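Succinylglutamatedesuccinylase/aspartoacylase (Rhodobacter sphaeroides 2.4.1, PDB 3CDX) is a metal-dependent hydrolase of the succinylglutamate desuccinylase/aspartoacylase family that probably cleaves carbon-nitrogen bonds in linear amides. Local coordinates at the interface of chains A and B and the interface of chains A and C. Coordinates in Å, arbitrary orientation; residue numbers count along the deposited sequence, not the author numbering. Chains: chain A/B/C, Succinylglutamatedesuccinylase/aspartoacylase.

Contact 1: the interface of chains A and B. Residues chain A 105-106, 113; chain B 32-34, 37.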
# COMPACT_ATOMS: atom_id res chain seq x y z
N ARG A 105 4.20 -10.22 -13.13
CA ARG A 105 4.87 -11.51 -12.94
C ARG A 105 4.41 -12.17 -11.65
O ARG A 105 4.05 -13.36 -11.67
CB ARG A 105 6.38 -11.30 -12.89
CG ARG A 105 7.15 -12.61 -12.92
CD ARG A 105 8.65 -12.31 -12.80
NE ARG A 105 9.43 -13.54 -12.68
CZ ARG A 105 9.87 -14.24 -13.71
NH1 ARG A 105 9.60 -13.86 -14.95
NH2 ARG A 105 10.57 -15.34 -13.50
N LEU A 106 4.46 -11.42 -10.53
CA LEU A 106 4.10 -11.91 -9.19
C LEU A 106 2.61 -11.79 -9.00
O LEU A 106 1.96 -10.93 -9.62
CB LEU A 106 4.79 -11.07 -8.07
CG LEU A 106 6.32 -10.86 -8.17
CD1 LEU A 106 6.91 -10.31 -6.85
CD2 LEU A 106 7.01 -12.11 -8.59
N ASP A 113 5.81 -15.46 -6.76
CA ASP A 113 6.13 -15.87 -8.11
C ASP A 113 5.70 -17.33 -8.18
O ASP A 113 6.34 -18.18 -7.59
CB ASP A 113 7.62 -15.75 -8.36
CG ASP A 113 7.99 -16.02 -9.82
OD1 ASP A 113 7.29 -16.82 -10.48
OD2 ASP A 113 8.98 -15.40 -10.29
N SER B 32 13.02 -12.69 -7.03
CA SER B 32 12.20 -12.39 -8.18
C SER B 32 11.34 -11.15 -7.86
O SER B 32 10.62 -11.13 -6.87
CB SER B 32 11.31 -13.59 -8.47
OG SER B 32 10.45 -13.36 -9.57
N ARG B 33 11.44 -10.12 -8.69
CA ARG B 33 10.59 -8.92 -8.60
C ARG B 33 9.82 -8.80 -9.92
O ARG B 33 10.17 -9.46 -10.90
CB ARG B 33 11.45 -7.65 -8.36
CG ARG B 33 12.54 -7.76 -7.26
CD ARG B 33 13.24 -6.41 -6.92
NE ARG B 33 13.69 -5.68 -8.10
CZ ARG B 33 14.92 -5.75 -8.63
NH1 ARG B 33 15.89 -6.51 -8.08
NH2 ARG B 33 15.18 -5.06 -9.74
N ASN B 34 8.82 -7.94 -9.95
CA ASN B 34 8.02 -7.74 -11.18
C ASN B 34 8.83 -7.36 -12.43
O ASN B 34 8.58 -7.91 -13.50
CB ASN B 34 6.82 -6.80 -10.96
CG ASN B 34 5.64 -7.50 -10.24
OD1 ASN B 34 5.33 -8.68 -10.52
ND2 ASN B 34 5.02 -6.81 -9.30
N GLY B 37 12.85 -10.75 -12.68
CA GLY B 37 12.44 -12.09 -12.28
C GLY B 37 13.62 -12.97 -11.90
O GLY B 37 13.47 -13.97 -11.18
O HOH W 1 5.75 -7.90 -13.90

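Contact 2: the interface of chains A and C. Residues chain A 25-26, 44-46; chain C 300-301, 303.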
# COMPACT_ATOMS: atom_id res chain seq x y z
N GLY A 25 -14.23 -24.85 -20.86
CA GLY A 25 -14.80 -24.39 -19.59
C GLY A 25 -13.76 -23.76 -18.69
O GLY A 25 -12.79 -23.18 -19.16
N TYR A 26 -13.97 -23.85 -17.38
CA TYR A 26 -13.10 -23.18 -16.41
C TYR A 26 -12.87 -24.10 -15.27
O TYR A 26 -13.79 -24.81 -14.86
CB TYR A 26 -13.79 -21.93 -15.86
CG TYR A 26 -14.17 -20.99 -16.96
CD1 TYR A 26 -13.22 -20.14 -17.51
CD2 TYR A 26 -15.48 -20.96 -17.47
CE1 TYR A 26 -13.55 -19.28 -18.52
CE2 TYR A 26 -15.80 -20.10 -18.52
CZ TYR A 26 -14.81 -19.26 -19.02
OH TYR A 26 -15.05 -18.39 -20.02
N PRO A 44 -9.59 -20.55 -17.55
CA PRO A 44 -9.99 -21.23 -18.80
C PRO A 44 -9.21 -22.52 -19.15
O PRO A 44 -7.98 -22.54 -19.13
CB PRO A 44 -9.82 -20.15 -19.88
CG PRO A 44 -9.01 -19.05 -19.26
CD PRO A 44 -9.18 -19.14 -17.78
N ILE A 45 -9.96 -23.58 -19.48
CA ILE A 45 -9.42 -24.88 -19.93
C ILE A 45 -10.29 -25.41 -21.08
O ILE A 45 -11.53 -25.50 -20.93
CB ILE A 45 -9.47 -26.00 -18.84
CG1 ILE A 45 -8.70 -25.65 -17.59
CG2 ILE A 45 -8.96 -27.37 -19.41
CD1 ILE A 45 -8.95 -26.64 -16.43
N THR A 46 -9.65 -25.71 -22.21
CA THR A 46 -10.29 -26.31 -23.38
C THR A 46 -9.57 -27.64 -23.64
O THR A 46 -8.32 -27.71 -23.62
CB THR A 46 -10.21 -25.41 -24.65
OG1 THR A 46 -10.78 -24.12 -24.37
CG2 THR A 46 -11.02 -26.02 -25.82
N VAL C 300 -8.73 -13.15 -22.86
CA VAL C 300 -8.17 -14.42 -22.41
C VAL C 300 -8.86 -15.01 -21.19
O VAL C 300 -8.67 -16.19 -20.88
CB VAL C 300 -6.63 -14.40 -22.27
CG1 VAL C 300 -6.03 -13.99 -23.59
CG2 VAL C 300 -6.15 -13.52 -21.07
N GLU C 301 -9.68 -14.19 -20.54
CA GLU C 301 -10.47 -14.57 -19.40
C GLU C 301 -11.64 -15.49 -19.79
O GLU C 301 -12.16 -16.22 -18.94
CB GLU C 301 -10.98 -13.32 -18.66
CG GLU C 301 -11.87 -12.42 -19.49
CD GLU C 301 -11.11 -11.31 -20.20
OE1 GLU C 301 -11.76 -10.29 -20.51
OE2 GLU C 301 -9.87 -11.43 -20.41
N VAL C 303 -13.29 -18.56 -22.34
CA VAL C 303 -13.22 -19.57 -23.38
C VAL C 303 -14.10 -19.08 -24.54
O VAL C 303 -14.98 -18.22 -24.35
CB VAL C 303 -13.62 -21.01 -22.86
CG1 VAL C 303 -12.62 -21.53 -21.82
CG2 VAL C 303 -15.08 -21.11 -22.34

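Contact 1: the interface of chains A and B
B:Ser32 and A:Asp113 meet in the tight part of this patch, where the serine hydroxyl OG donates to carboxylate oxygen OD2 at 2.6 Å, arriving at its anti lone pair. B:Ser32 OG in turn accepts from A:Arg105 NE at 3.3 Å (148° at H). The single N-H of NE is shared, for A:Arg105 NE also bonds and salt-bridges to A:Asp113 OD2, 3.1 Å away, from above the carboxylate plane. The three polar atoms therefore close a triangle, with OD2 gripped by donors from both chains. A:Arg105 reaches it with CG anti to the backbone N (chi1 -171°) and the chain extended to NE; one guanidinium face is covered toward its rim by B:Gly37 CA, 3.6 Å from CZ. Replacing A:Arg105 by alanine is likely to leave the A:Asp113 carboxylate without its cationic mate, B:Ser32 OG without this donor, and a gap against B:Gly37.

Another direct bond is made by the side-chain amide of B:Asn34, whose OD1 takes A:Leu106 N at 2.9 Å, nearly straight (172° at H), as CG of the leucine packs against this oxygen. Beyond it the contact is looser: A:Arg105 N and B:Asn34 O are joined through water 1, 2.9 Å from A:Arg105 N.

Side-chain and backbone bonds thus tie the end of B strand 21-33 and the residues just after it to a loop of A, probably helping to hold the two subunits together.

Contact 2: the interface of chains A and C
C:Val303 and A:Tyr26 carry the polar part of this two-fold symmetric interface. The backbone N of the valine donates to the phenol oxygen OH of the tyrosine at 2.9 Å, with 160° at the hydrogen. The coordinates place this N well out of the ring plane, so the phenol oxygen is approached from above one face of the tyrosine. The ring extends from strand 21-30 with CG anti to the carbonyl carbon (chi1 -57°), which sends the hydroxyl outward to meet the loop of chain C. Side chains A:Tyr26 and C:Val303 approach from opposite directions.

Apolar packing forms a second group, centred on C:Val303, which hides 72 Å² of the 131 Å² in the patch. Its two methyl groups divide the work. C:Val303 CG2 lies on the same side of the ring plane as the valine N, displaced beyond the rim at the CZ end and 3.8 Å from A:Tyr26 CZ. The other methyl, CG1, sits between A:Gly25 of strand 21-30 and A:Pro44 of strand 40-50. On the proline side C:Val303 CG1 packs against the pyrrolidine ring, 3.7 Å from A:Pro44 CB. Farther along that strand, A:Thr46 passes at an angle, A:Thr46 OG1 of its hydroxyl being 4.1 Å from C:Val303 CG1, a peripheral contact. The branched valine thus touches two strands of A.

Carbonyl-to-carbon contacts form a third group, made by the backbone just ahead of C:Val303. The carbonyl O of C:Val300 rests on A:Pro44 CG at 3.3 Å; no hydrogen bond is assigned there, and the pair reads as van der Waals contact. Two-fold symmetry repeats all of this with the chains exchanged. On the side of the tyrosine plane opposite C:Val303 N, the carbonyl O of C:Glu301 lies 3.4 Å from A:Tyr26 CE1.

About 24 Å separates the C-alpha centres of contact 1 and contact 2, and no residue of chain A belongs to both, so one subunit can engage two neighbours at once. The two are nonetheless linked through the first strand of the protein: its early part (A:Gly25 and A:Tyr26) faces chain C in contact 2, whereas in another copy its far end (B:Ser32 and B:Arg33), with the residues just after it, contributes the chain B side of contact 1. Contact 2 belongs to a two-fold interface; that of contact 1 is not an exact two-fold. Together they could connect the six deposited copies, although the structure alone does not establish a hexamer in solution.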